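Local coordinates for putative ABC transporter subunit, substrate-binding component (Rhodopseudomonas palustris, PDB 4EVS), which probably serves as the solute-binding component of an ABC transporter for lignin-derived aromatic compounds and binds 4-hydroxybenzoate, at residues Y253-V257 with V281-V286; R293-M298 with A314-W320; F183-M187 with G210-Y215; A131-K135 with T162-E166; F47-D51 with E66-E71. All blocks are in the same frame, centred on the assembly; numbering follows the deposited sequence.

Contact 1: Y253-V257 with V281-V286; sequences YHYAV and VTMTSV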
# COMPACT_ATOMS: atom_id res chain seq x y z
N TYR A 253 7.96 -3.14 -5.00
CA TYR A 253 7.10 -3.02 -3.84
C TYR A 253 7.90 -3.31 -2.60
O TYR A 253 8.92 -4.01 -2.62
CB TYR A 253 5.96 -4.04 -3.88
CG TYR A 253 4.56 -3.58 -3.51
CD1 TYR A 253 3.66 -4.48 -2.93
CD2 TYR A 253 4.11 -2.31 -3.79
CE1 TYR A 253 2.36 -4.13 -2.74
CE2 TYR A 253 2.80 -1.94 -3.55
CZ TYR A 253 1.93 -2.84 -3.03
OH TYR A 253 0.62 -2.50 -2.82
N HIS A 254 7.33 -2.86 -1.50
CA HIS A 254 7.93 -2.92 -0.20
C HIS A 254 7.63 -4.21 0.54
O HIS A 254 8.21 -4.43 1.61
CB HIS A 254 7.38 -1.74 0.64
CG HIS A 254 5.89 -1.78 0.70
ND1 HIS A 254 5.12 -1.56 -0.43
CD2 HIS A 254 5.03 -2.06 1.70
CE1 HIS A 254 3.86 -1.76 -0.13
NE2 HIS A 254 3.77 -2.04 1.17
N TYR A 255 6.67 -5.02 0.05
CA TYR A 255 6.33 -6.29 0.72
C TYR A 255 5.94 -7.37 -0.26
O TYR A 255 5.17 -7.09 -1.19
CB TYR A 255 5.21 -6.14 1.73
CG TYR A 255 4.91 -7.43 2.44
CD1 TYR A 255 5.81 -7.95 3.36
CD2 TYR A 255 3.76 -8.13 2.19
CE1 TYR A 255 5.59 -9.15 3.97
CE2 TYR A 255 3.49 -9.35 2.85
CZ TYR A 255 4.43 -9.86 3.73
OH TYR A 255 4.21 -11.09 4.34
N ALA A 256 6.48 -8.57 -0.03
CA ALA A 256 6.05 -9.80 -0.69
C ALA A 256 5.81 -10.84 0.35
O ALA A 256 6.60 -10.96 1.30
CB ALA A 256 7.10 -10.33 -1.71
N VAL A 257 4.74 -11.63 0.17
CA VAL A 257 4.43 -12.73 1.06
C VAL A 257 5.62 -13.71 1.09
O VAL A 257 5.88 -14.36 2.11
CB VAL A 257 3.13 -13.41 0.65
CG1 VAL A 257 2.90 -14.73 1.45
CG2 VAL A 257 1.95 -12.41 0.76
N VAL A 281 -3.43 -13.55 1.95
CA VAL A 281 -2.57 -12.49 2.53
C VAL A 281 -2.02 -11.55 1.49
O VAL A 281 -1.52 -11.98 0.41
CB VAL A 281 -1.42 -13.11 3.35
CG1 VAL A 281 -0.44 -12.02 3.84
CG2 VAL A 281 -1.99 -13.96 4.51
N THR A 282 -2.00 -10.28 1.81
CA THR A 282 -1.22 -9.37 0.98
C THR A 282 -0.84 -8.10 1.75
O THR A 282 -0.88 -8.05 2.99
CB THR A 282 -1.96 -9.11 -0.34
OG1 THR A 282 -1.09 -8.45 -1.29
CG2 THR A 282 -3.24 -8.30 -0.10
N MSE A 283 -0.41 -7.09 1.02
CA MSE A 283 0.37 -6.01 1.63
C MSE A 283 -0.32 -5.26 2.75
O MSE A 283 0.33 -4.78 3.68
CB MSE A 283 0.88 -5.03 0.58
CG MSE A 283 -0.12 -4.01 0.09
SE MSE A 283 -1.71 -4.77 -0.84
CE MSE A 283 -2.42 -3.08 -1.53
N THR A 284 -1.66 -5.16 2.70
CA THR A 284 -2.33 -4.36 3.74
C THR A 284 -2.24 -5.04 5.11
O THR A 284 -2.36 -4.36 6.15
CB THR A 284 -3.77 -4.01 3.36
OG1 THR A 284 -4.47 -5.21 3.06
CG2 THR A 284 -3.86 -3.08 2.17
N SER A 285 -2.03 -6.36 5.15
CA SER A 285 -1.88 -7.03 6.41
C SER A 285 -0.59 -6.64 7.13
O SER A 285 -0.60 -6.44 8.36
CB SER A 285 -1.93 -8.54 6.25
OG SER A 285 -0.82 -9.10 5.61
N VAL A 286 0.53 -6.50 6.41
CA VAL A 286 1.78 -6.09 7.06
C VAL A 286 1.72 -4.62 7.51
O VAL A 286 2.21 -4.27 8.60
CB VAL A 286 3.07 -6.39 6.23
CG1 VAL A 286 3.31 -5.37 5.12
CG2 VAL A 286 4.28 -6.38 7.17
O HOH W 1 1.55 -2.34 2.89
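Two side chains dominate this buried contact: Y255, from the loop that follows strand 250-253, and the selenomethionine M283, near the start of helix 283-302. They bury nearly equal areas, and the CA atoms of Y255 and M283 are 6.0 Å apart. The Y255 ring lies along the opening of the helix, with its CD2 4.0 Å from CA of M283. One face of the same ring receives V286: CG1 of V286 stands 4.1 Å from the centroid of the Y255 ring, 24° off the normal, a CH-pi contact from the next turn of the helix. The hydroxyl of Y255 is bonded to N264, so the ring is held at its far end too.

This is the region where the two lobes of a type I periplasmic binding protein meet beside the ligand cleft: the loop leaves a strand of the second lobe's sheet, whereas helix 283-302 packs on helix 19-36 of the first. M283 belongs to the 4-hydroxybenzoate pocket, and its side chain lies about 4 Å from the ligand. Y253 packs against it, CE1 of Y253 being 3.7 Å from CB of M283 and OH of Y253 3.4 Å from CE of M283, while that hydroxyl bonds to D232, another pocket residue. A water joins the backbone to H254, lying 2.8 Å from both NE2 of H254 and O of M283.

Contact 2: R293-M298 with A314-W320; sequences RLIYKM and AVKDMKW. With SO4 (sulfate ion), chain D.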
# COMPACT_ATOMS: atom_id res chain seq x y z
N ARG A 293 1.62 -2.10 16.04
CA ARG A 293 2.82 -1.87 16.83
C ARG A 293 2.93 -0.40 17.24
O ARG A 293 3.22 -0.07 18.38
CB ARG A 293 4.09 -2.25 16.04
CG ARG A 293 5.37 -2.05 16.79
CD ARG A 293 6.64 -2.30 15.97
NE ARG A 293 6.82 -3.74 15.68
CZ ARG A 293 7.39 -4.61 16.50
NH1 ARG A 293 7.87 -4.27 17.73
NH2 ARG A 293 7.46 -5.87 16.11
N LEU A 294 2.71 0.51 16.29
CA LEU A 294 2.84 1.93 16.58
C LEU A 294 1.71 2.41 17.51
O LEU A 294 1.96 3.21 18.43
CB LEU A 294 2.86 2.79 15.35
CG LEU A 294 4.07 2.64 14.42
CD1 LEU A 294 4.13 3.74 13.35
CD2 LEU A 294 5.34 2.50 15.12
N ILE A 295 0.49 1.89 17.35
CA ILE A 295 -0.60 2.25 18.25
C ILE A 295 -0.28 1.77 19.66
O ILE A 295 -0.48 2.51 20.61
CB ILE A 295 -1.94 1.65 17.76
CG1 ILE A 295 -2.34 2.37 16.47
CG2 ILE A 295 -3.06 1.82 18.84
CD1 ILE A 295 -3.46 1.72 15.68
N TYR A 296 0.23 0.55 19.79
CA TYR A 296 0.62 0.09 21.12
C TYR A 296 1.69 1.01 21.75
O TYR A 296 1.62 1.31 22.96
CB TYR A 296 1.04 -1.37 21.14
CG TYR A 296 -0.12 -2.36 21.19
CD1 TYR A 296 -1.28 -2.17 20.43
CD2 TYR A 296 -0.04 -3.51 21.96
CE1 TYR A 296 -2.31 -3.09 20.47
CE2 TYR A 296 -1.06 -4.43 22.00
CZ TYR A 296 -2.20 -4.23 21.27
OH TYR A 296 -3.20 -5.16 21.27
N LYS A 297 2.68 1.41 20.96
CA LYS A 297 3.72 2.30 21.43
C LYS A 297 3.16 3.67 21.86
O LYS A 297 3.57 4.24 22.87
CB LYS A 297 4.77 2.47 20.34
CG LYS A 297 5.89 3.43 20.68
CD LYS A 297 6.77 2.93 21.80
CE LYS A 297 8.05 3.80 21.95
NZ LYS A 297 9.15 2.97 22.49
N MSE A 298 2.23 4.20 21.07
CA MSE A 298 1.57 5.47 21.42
C MSE A 298 0.80 5.39 22.72
O MSE A 298 0.88 6.29 23.53
CB MSE A 298 0.70 5.96 20.27
CG MSE A 298 1.54 6.37 19.08
SE MSE A 298 0.55 7.33 17.70
CE MSE A 298 -0.49 5.93 17.15
N ALA A 314 6.33 9.89 20.21
CA ALA A 314 6.92 8.60 20.58
C ALA A 314 7.22 7.68 19.42
O ALA A 314 7.95 6.70 19.58
CB ALA A 314 6.02 7.88 21.58
N VAL A 315 6.63 7.94 18.25
CA VAL A 315 6.85 7.06 17.07
C VAL A 315 7.52 7.71 15.91
O VAL A 315 7.91 7.01 14.98
CB VAL A 315 5.54 6.39 16.59
CG1 VAL A 315 5.00 5.48 17.69
CG2 VAL A 315 4.46 7.41 16.18
N LYS A 316 7.64 9.04 15.91
CA LYS A 316 7.96 9.72 14.63
C LYS A 316 9.39 9.54 14.16
O LYS A 316 9.69 9.88 13.01
CB LYS A 316 7.61 11.20 14.66
CG LYS A 316 8.42 12.03 15.58
CD LYS A 316 7.99 13.50 15.42
CE LYS A 316 8.51 14.39 16.57
NZ LYS A 316 9.74 15.17 16.27
N ASP A 317 10.27 8.98 14.98
CA ASP A 317 11.56 8.51 14.45
C ASP A 317 11.96 7.11 14.89
O ASP A 317 13.14 6.76 14.93
CB ASP A 317 12.73 9.54 14.62
CG ASP A 317 13.24 9.67 16.03
OD1 ASP A 317 12.68 9.04 16.95
OD2 ASP A 317 14.25 10.44 16.20
N MSE A 318 10.95 6.28 15.20
CA MSE A 318 11.21 4.90 15.62
C MSE A 318 11.78 4.04 14.48
O MSE A 318 11.48 4.23 13.30
CB MSE A 318 9.93 4.27 16.13
CG MSE A 318 10.08 2.99 16.88
SE MSE A 318 8.35 2.55 17.68
CE MSE A 318 7.24 3.49 16.43
N LYS A 319 12.65 3.12 14.87
CA LYS A 319 13.25 2.13 13.99
C LYS A 319 12.94 0.74 14.55
O LYS A 319 13.01 0.52 15.78
CB LYS A 319 14.77 2.29 13.92
CG LYS A 319 15.23 3.65 13.47
CD LYS A 319 16.74 3.75 13.19
CE LYS A 319 17.02 5.06 12.39
NZ LYS A 319 18.29 5.09 11.55
N TRP A 320 12.64 -0.21 13.67
CA TRP A 320 12.35 -1.57 14.06
C TRP A 320 12.49 -2.51 12.86
O TRP A 320 12.77 -2.08 11.73
CB TRP A 320 10.95 -1.66 14.75
CG TRP A 320 9.76 -1.55 13.81
CD1 TRP A 320 8.98 -2.57 13.36
CD2 TRP A 320 9.19 -0.34 13.27
NE1 TRP A 320 7.96 -2.08 12.56
CE2 TRP A 320 8.10 -0.72 12.46
CE3 TRP A 320 9.54 1.01 13.35
CZ2 TRP A 320 7.32 0.20 11.79
CZ3 TRP A 320 8.77 1.95 12.63
CH2 TRP A 320 7.66 1.53 11.87
S SO4 D . 7.64 -9.07 16.68
O1 SO4 D . 6.25 -8.65 16.39
O2 SO4 D . 8.52 -7.92 16.85
O3 SO4 D . 7.60 -9.77 17.96
O4 SO4 D . 8.27 -9.91 15.66
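An arginine laid over a tryptophan sets the character of this contact. CD of R293 stands 3.7 Å from the centroid of the five-membered ring of W320, 19° off the normal, in a CH-pi contact, and NE of R293 is 3.4 Å from CD1 of W320. In this part of the periplasmic binding protein fold the chain leaves helix 308-315, passes through a type I beta turn, V315 to M318, and enters the antiparallel hairpin of strands 319-322 and 325-330, with A314, V315, M318 and W320 facing helix 283-302.

Apolar side chains fill the interface. L294 reaches V315 (CD2 to CG1, 3.9 Å) and lies over the same face of W320 as R293, with CD2 of L294 4.1 Å from CH2 of W320. V315 also meets CG of M298 through its CG1 at 3.8 Å, so it sits between successive turns of the long helix. K297 contributes its aliphatic part, its CG being 3.7 Å from CG1 of V315. At the outer end a sulfate, probably from the crystallisation liquor, is held by H36, Y289 and R293; NH2 of R293 donates to O2 of this sulfate at a very short 2.4 Å.

Contact 3: F183-M187 with G210-Y215; sequences FGPIM and GFVKAY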
# COMPACT_ATOMS: atom_id res chain seq x y z
N PHE A 183 -10.68 -2.35 -20.72
CA PHE A 183 -9.26 -1.99 -20.95
C PHE A 183 -8.79 -2.29 -22.37
O PHE A 183 -7.65 -2.02 -22.70
CB PHE A 183 -8.35 -2.66 -19.90
CG PHE A 183 -8.62 -2.17 -18.51
CD1 PHE A 183 -8.14 -0.94 -18.10
CD2 PHE A 183 -9.39 -2.91 -17.61
CE1 PHE A 183 -8.41 -0.48 -16.81
CE2 PHE A 183 -9.64 -2.41 -16.33
CZ PHE A 183 -9.14 -1.22 -15.94
N GLY A 184 -9.69 -2.82 -23.18
CA GLY A 184 -9.40 -3.09 -24.60
C GLY A 184 -8.90 -1.85 -25.33
O GLY A 184 -7.82 -1.88 -25.96
N PRO A 185 -9.62 -0.72 -25.19
CA PRO A 185 -9.17 0.46 -25.93
C PRO A 185 -7.81 0.99 -25.50
O PRO A 185 -7.07 1.43 -26.34
CB PRO A 185 -10.30 1.47 -25.71
CG PRO A 185 -11.51 0.62 -25.47
CD PRO A 185 -11.02 -0.60 -24.74
N ILE A 186 -7.47 0.92 -24.20
CA ILE A 186 -6.15 1.39 -23.79
C ILE A 186 -5.05 0.48 -24.38
O ILE A 186 -3.98 0.95 -24.76
CB ILE A 186 -5.99 1.54 -22.23
CG1 ILE A 186 -4.62 2.13 -21.88
CG2 ILE A 186 -6.10 0.28 -21.58
CD1 ILE A 186 -4.34 3.56 -22.43
N MSE A 187 -5.29 -0.83 -24.44
CA MSE A 187 -4.29 -1.73 -25.01
C MSE A 187 -4.03 -1.42 -26.48
O MSE A 187 -2.90 -1.47 -26.93
CB MSE A 187 -4.67 -3.19 -24.84
CG MSE A 187 -4.80 -3.61 -23.42
SE MSE A 187 -3.27 -3.12 -22.24
CE MSE A 187 -4.21 -3.03 -20.59
N GLY A 210 -8.28 -6.55 -14.14
CA GLY A 210 -8.81 -6.25 -15.44
C GLY A 210 -7.73 -5.75 -16.37
O GLY A 210 -7.68 -6.17 -17.55
N PHE A 211 -6.89 -4.84 -15.90
CA PHE A 211 -5.82 -4.31 -16.75
C PHE A 211 -4.84 -5.42 -17.18
O PHE A 211 -4.51 -5.55 -18.37
CB PHE A 211 -5.07 -3.20 -16.03
CG PHE A 211 -4.04 -2.48 -16.86
CD1 PHE A 211 -2.75 -2.99 -17.02
CD2 PHE A 211 -4.36 -1.28 -17.49
CE1 PHE A 211 -1.81 -2.30 -17.77
CE2 PHE A 211 -3.41 -0.61 -18.23
CZ PHE A 211 -2.14 -1.14 -18.35
N VAL A 212 -4.34 -6.18 -16.24
CA VAL A 212 -3.37 -7.22 -16.53
C VAL A 212 -3.94 -8.27 -17.48
O VAL A 212 -3.27 -8.68 -18.43
CB VAL A 212 -2.81 -7.85 -15.22
CG1 VAL A 212 -1.94 -9.11 -15.58
CG2 VAL A 212 -2.02 -6.77 -14.43
N LYS A 213 -5.18 -8.71 -17.23
CA LYS A 213 -5.79 -9.70 -18.08
C LYS A 213 -5.93 -9.17 -19.50
O LYS A 213 -5.74 -9.91 -20.46
CB LYS A 213 -7.14 -10.19 -17.52
CG LYS A 213 -7.69 -11.46 -18.18
CD LYS A 213 -8.92 -12.01 -17.44
CE LYS A 213 -8.62 -12.60 -16.07
NZ LYS A 213 -7.70 -13.78 -16.08
N ALA A 214 -6.30 -7.90 -19.66
CA ALA A 214 -6.38 -7.30 -21.02
C ALA A 214 -5.03 -7.18 -21.70
O ALA A 214 -4.95 -7.35 -22.90
CB ALA A 214 -7.07 -5.95 -20.98
N TYR A 215 -4.00 -6.88 -20.93
CA TYR A 215 -2.63 -6.74 -21.47
C TYR A 215 -2.16 -8.08 -22.04
O TYR A 215 -1.59 -8.17 -23.16
CB TYR A 215 -1.75 -6.26 -20.31
CG TYR A 215 -0.31 -6.59 -20.40
CD1 TYR A 215 0.51 -5.98 -21.35
CD2 TYR A 215 0.28 -7.51 -19.54
CE1 TYR A 215 1.87 -6.29 -21.46
CE2 TYR A 215 1.66 -7.76 -19.62
CZ TYR A 215 2.44 -7.19 -20.59
OH TYR A 215 3.79 -7.51 -20.65
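This is a buried helix-to-helix packing contact in the second lobe, between the first turn of helix 184-193 and the middle of helix 206-217, and it is made almost wholly of aromatic and apolar groups. F183 and F211 form an offset edge-to-face pair, with centroids 5.8 Å apart and planes at 73°, the edge of F211 directed toward the face of F183. The F183 face is used further by CB of F211, 4.3 Å from the centroid of that ring and only 7° off its normal.

Such close approach depends on G210. A CB modelled there would fall 3.0 Å from CE2 of F183, a clash; without one, CD2 of F183 can settle 3.5 Å from C of G210. Selenomethionine M187 makes the second half of the contact. Its CE lies over the face of the F211 ring, a CH-pi contact 3.4 Å from the centroid, and its SE lies obliquely at 4.8 Å from the same centroid, a Met-aromatic contact. A214 closes the space between these groups, its CB 3.7 Å from CB of F183.

Below the pair, F183 and F211 both rest on M176 of strand 169-176, and F211 also reaches T200 of strand 197-201. Neighbouring helices packed together over a parallel sheet in successive beta-alpha-beta units are typical of the Rossmann-like lobes of periplasmic binding proteins.

Contact 4: A131-K135 with T162-E166; sequences AKVAK and TFEAE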
# COMPACT_ATOMS: atom_id res chain seq x y z
N ALA A 131 11.37 3.00 -12.14
CA ALA A 131 11.93 3.73 -13.30
C ALA A 131 13.44 3.44 -13.48
O ALA A 131 13.93 3.35 -14.62
CB ALA A 131 11.66 5.20 -13.18
N LYS A 132 14.16 3.27 -12.37
CA LYS A 132 15.56 2.84 -12.42
C LYS A 132 15.69 1.46 -13.04
O LYS A 132 16.54 1.22 -13.90
CB LYS A 132 16.17 2.90 -11.01
CG LYS A 132 16.40 4.33 -10.55
CD LYS A 132 16.89 4.42 -9.11
CE LYS A 132 17.63 5.74 -8.81
NZ LYS A 132 16.85 6.98 -9.13
N VAL A 133 14.83 0.53 -12.63
CA VAL A 133 14.89 -0.82 -13.14
C VAL A 133 14.49 -0.85 -14.60
O VAL A 133 15.05 -1.63 -15.39
CB VAL A 133 14.00 -1.76 -12.35
CG1 VAL A 133 13.94 -3.16 -13.03
CG2 VAL A 133 14.50 -1.89 -10.87
N ALA A 134 13.51 -0.03 -14.96
CA ALA A 134 13.08 0.00 -16.37
C ALA A 134 14.27 0.26 -17.26
O ALA A 134 14.44 -0.35 -18.30
CB ALA A 134 11.98 1.05 -16.58
N LYS A 135 15.09 1.24 -16.88
CA LYS A 135 16.32 1.54 -17.62
C LYS A 135 17.30 0.37 -17.62
O LYS A 135 17.84 -0.01 -18.68
CB LYS A 135 16.98 2.78 -16.99
CG LYS A 135 18.31 3.17 -17.55
CD LYS A 135 18.13 3.74 -18.90
CE LYS A 135 19.49 4.04 -19.55
NZ LYS A 135 19.21 4.60 -20.90
N THR A 162 12.03 10.34 -13.47
CA THR A 162 13.16 9.49 -13.23
C THR A 162 13.63 8.82 -14.53
O THR A 162 14.83 8.79 -14.83
CB THR A 162 12.80 8.43 -12.16
OG1 THR A 162 12.29 9.07 -10.95
CG2 THR A 162 13.99 7.56 -11.86
N PHE A 163 12.68 8.29 -15.30
CA PHE A 163 12.99 7.53 -16.50
C PHE A 163 13.57 8.48 -17.54
O PHE A 163 14.55 8.14 -18.23
CB PHE A 163 11.75 6.76 -16.99
CG PHE A 163 12.01 5.84 -18.15
CD1 PHE A 163 12.90 4.78 -18.04
CD2 PHE A 163 11.42 6.07 -19.38
CE1 PHE A 163 13.17 3.95 -19.10
CE2 PHE A 163 11.67 5.20 -20.44
CZ PHE A 163 12.54 4.16 -20.31
N GLU A 164 13.00 9.68 -17.66
CA GLU A 164 13.50 10.64 -18.66
C GLU A 164 14.91 11.10 -18.31
O GLU A 164 15.77 11.29 -19.19
CB GLU A 164 12.50 11.80 -18.81
CG GLU A 164 11.21 11.33 -19.56
CD GLU A 164 10.10 12.40 -19.62
OE1 GLU A 164 10.40 13.59 -19.49
OE2 GLU A 164 8.90 12.02 -19.77
N ALA A 165 15.21 11.22 -17.03
CA ALA A 165 16.54 11.64 -16.58
C ALA A 165 17.61 10.61 -16.91
O ALA A 165 18.77 10.97 -17.17
CB ALA A 165 16.53 11.94 -15.07
N GLU A 166 17.20 9.35 -16.97
CA GLU A 166 18.08 8.26 -17.34
C GLU A 166 18.17 8.07 -18.84
O GLU A 166 18.86 7.14 -19.31
CB GLU A 166 17.56 6.96 -16.75
CG GLU A 166 17.51 6.99 -15.26
CD GLU A 166 16.77 5.84 -14.70
OE1 GLU A 166 15.77 5.36 -15.34
OE2 GLU A 166 17.19 5.41 -13.62
O HOH W 2 19.17 2.82 -13.37
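E166 stretches its side chain over the surface of helix 123-136, overlapping the backbone between A131 and K135. OE1 of E166 is 2.8 Å from O of A131, a close approach of two acceptors and not a bond. A water bridges the two segments, donating to O of K132 at 3.1 Å and to OE2 of E166 at 3.3 Å. K135 passes by the carboxylate, its CB 3.3 Å from OE1 of E166, and its NZ donates instead to the backbone O of E166 at 3.0 Å, at the end of helix 150-165.

Beside these polar contacts the packing is apolar. CB of A131 meets CG2 of T162 at 3.6 Å, and CB of A134 lies 4.0 Å from CE1 of F163, whose ring also meets F159. The small alanines allow the CA atoms of A131 and F163 to approach to 5.1 Å. Two tightly packed helices, joined in sequence by strand 141-147, are characteristic of the layered alpha/beta architecture of a periplasmic binding protein lobe.

Contact 5: F47-D51 with E66-E71; sequences FVYRD and ELIVKE. With SO4 (sulfate ion), chain C.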
# COMPACT_ATOMS: atom_id res chain seq x y z
N PHE A 47 -10.23 -2.97 18.90
CA PHE A 47 -10.34 -2.49 17.52
C PHE A 47 -11.78 -2.67 17.06
O PHE A 47 -12.36 -3.76 17.22
CB PHE A 47 -9.39 -3.28 16.58
CG PHE A 47 -7.94 -3.07 16.89
CD1 PHE A 47 -7.23 -2.11 16.21
CD2 PHE A 47 -7.27 -3.80 17.85
CE1 PHE A 47 -5.90 -1.88 16.47
CE2 PHE A 47 -5.90 -3.57 18.11
CZ PHE A 47 -5.24 -2.62 17.42
N VAL A 48 -12.35 -1.63 16.45
CA VAL A 48 -13.67 -1.71 15.86
C VAL A 48 -13.55 -1.33 14.38
O VAL A 48 -12.75 -0.46 14.02
CB VAL A 48 -14.68 -0.85 16.64
CG1 VAL A 48 -14.73 -1.23 18.16
CG2 VAL A 48 -14.41 0.56 16.48
N TYR A 49 -14.30 -2.02 13.53
CA TYR A 49 -14.14 -1.94 12.10
C TYR A 49 -15.36 -1.25 11.45
O TYR A 49 -16.50 -1.51 11.82
CB TYR A 49 -13.92 -3.33 11.52
CG TYR A 49 -12.64 -3.96 11.98
CD1 TYR A 49 -11.45 -3.76 11.30
CD2 TYR A 49 -12.60 -4.70 13.16
CE1 TYR A 49 -10.26 -4.32 11.74
CE2 TYR A 49 -11.40 -5.24 13.63
CZ TYR A 49 -10.23 -5.02 12.91
OH TYR A 49 -9.06 -5.55 13.37
N ARG A 50 -15.06 -0.41 10.46
CA ARG A 50 -16.04 0.30 9.67
C ARG A 50 -15.72 0.18 8.19
O ARG A 50 -14.56 0.24 7.80
CB ARG A 50 -16.10 1.76 10.11
CG ARG A 50 -16.47 1.95 11.59
CD ARG A 50 -17.92 1.60 11.86
NE ARG A 50 -18.29 1.85 13.25
CZ ARG A 50 -18.27 0.96 14.22
NH1 ARG A 50 -17.88 -0.28 13.98
NH2 ARG A 50 -18.66 1.31 15.44
N ASP A 51 -16.75 0.06 7.38
CA ASP A 51 -16.60 -0.32 5.97
C ASP A 51 -16.54 0.87 5.01
O ASP A 51 -17.52 1.56 4.75
CB ASP A 51 -17.74 -1.28 5.61
CG ASP A 51 -17.51 -2.03 4.28
OD1 ASP A 51 -16.47 -1.86 3.60
OD2 ASP A 51 -18.40 -2.86 3.95
N GLU A 66 -18.47 9.34 13.24
CA GLU A 66 -19.21 8.44 14.15
C GLU A 66 -18.23 7.81 15.15
O GLU A 66 -18.56 7.61 16.33
CB GLU A 66 -19.92 7.30 13.38
CG GLU A 66 -20.67 6.18 14.26
CD GLU A 66 -19.85 4.94 14.87
OE1 GLU A 66 -18.71 4.61 14.54
OE2 GLU A 66 -20.43 4.26 15.73
N LEU A 67 -17.06 7.41 14.67
CA LEU A 67 -16.05 6.80 15.52
C LEU A 67 -15.56 7.78 16.59
O LEU A 67 -15.32 7.42 17.75
CB LEU A 67 -14.85 6.28 14.72
CG LEU A 67 -15.08 5.05 13.85
CD1 LEU A 67 -13.92 4.88 12.80
CD2 LEU A 67 -15.25 3.81 14.79
N ILE A 68 -15.37 9.03 16.19
CA ILE A 68 -14.96 10.06 17.11
C ILE A 68 -16.08 10.37 18.13
O ILE A 68 -15.82 10.42 19.35
CB ILE A 68 -14.57 11.33 16.35
CG1 ILE A 68 -13.24 11.11 15.63
CG2 ILE A 68 -14.48 12.53 17.29
CD1 ILE A 68 -13.02 12.09 14.45
N VAL A 69 -17.29 10.60 17.64
CA VAL A 69 -18.38 11.12 18.50
C VAL A 69 -19.10 10.05 19.33
O VAL A 69 -19.35 10.23 20.53
CB VAL A 69 -19.42 11.91 17.63
CG1 VAL A 69 -20.63 12.28 18.48
CG2 VAL A 69 -18.71 13.13 16.96
N LYS A 70 -19.42 8.93 18.69
CA LYS A 70 -20.24 7.90 19.32
C LYS A 70 -19.40 6.76 19.95
O LYS A 70 -19.70 6.30 21.09
CB LYS A 70 -21.31 7.41 18.32
CG LYS A 70 -22.30 8.52 17.90
CD LYS A 70 -23.46 8.10 17.00
CE LYS A 70 -24.37 9.33 16.66
NZ LYS A 70 -25.52 9.05 15.73
N GLU A 71 -18.36 6.31 19.25
CA GLU A 71 -17.46 5.30 19.80
C GLU A 71 -16.40 5.88 20.73
O GLU A 71 -15.86 5.15 21.54
CB GLU A 71 -16.77 4.50 18.70
CG GLU A 71 -17.73 3.67 17.95
CD GLU A 71 -18.19 2.46 18.74
OE1 GLU A 71 -17.42 1.94 19.58
OE2 GLU A 71 -19.32 2.03 18.47
S SO4 C . -18.82 -2.38 16.92
O1 SO4 C . -20.18 -2.90 16.85
O2 SO4 C . -18.79 -0.95 17.26
O3 SO4 C . -18.13 -3.08 17.99
O4 SO4 C . -18.13 -2.61 15.64
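Ionic bonds come first here. R50, on strand 43-51, faces two carboxylates, of E66 and E71, toward the C-terminal part of helix 57-69. NE of R50 donates to OE1 of E66 at 3.1 Å in a salt bridge, with weak bonds from NH2 of R50 to both carboxylate oxygens of E66, and NH2 of R50 makes a second salt bridge to OE2 of E71 at 3.2 Å, completing a three-residue network.

Hydrogen bonds also reach other groups. NH1 of R50 donates to O of Y49 at 2.8 Å, and a sulfate, probably from the crystallisation liquor, takes one bond from NH1 of R50 to O4 and one from NH2 of R50 to O2, each 2.9 Å.

Apolar contact lies to the inside. CD2 of L67 covers one face of the guanidinium and touches CG2 of V48 at 3.8 Å, while L67 also packs on I11 of strand 5-12. Helix 57-69 is the connection of a beta-alpha-beta crossover, since strand 75-78 follows it and runs parallel on the far side of strand 5-12. The chemistry implies that R50 neutralises E66 and E71 and still has donors for a further anion, here the sulfate.

Overall arrangement
From the N terminus, the five contacts follow in series; none nests in or crosses another. Contact 5 closes a loop of 14 residues in the first lobe. The chain then enters the second lobe, where contact 4 joins two helices around strand 141-147 and contact 3 joins the next two helices around strand 197-201, on the other face of the sheet. Contact 1 closes the return from that sheet to helix 283-302 and lies nearest the centre of the chain. Contact 2 uses the same helix further along, tying it to the hairpin; Y296 there packs on F47 of contact 5, bringing chain-distant parts together. Contacts 4 and 5, their centres 43 Å apart, mark the two lobes.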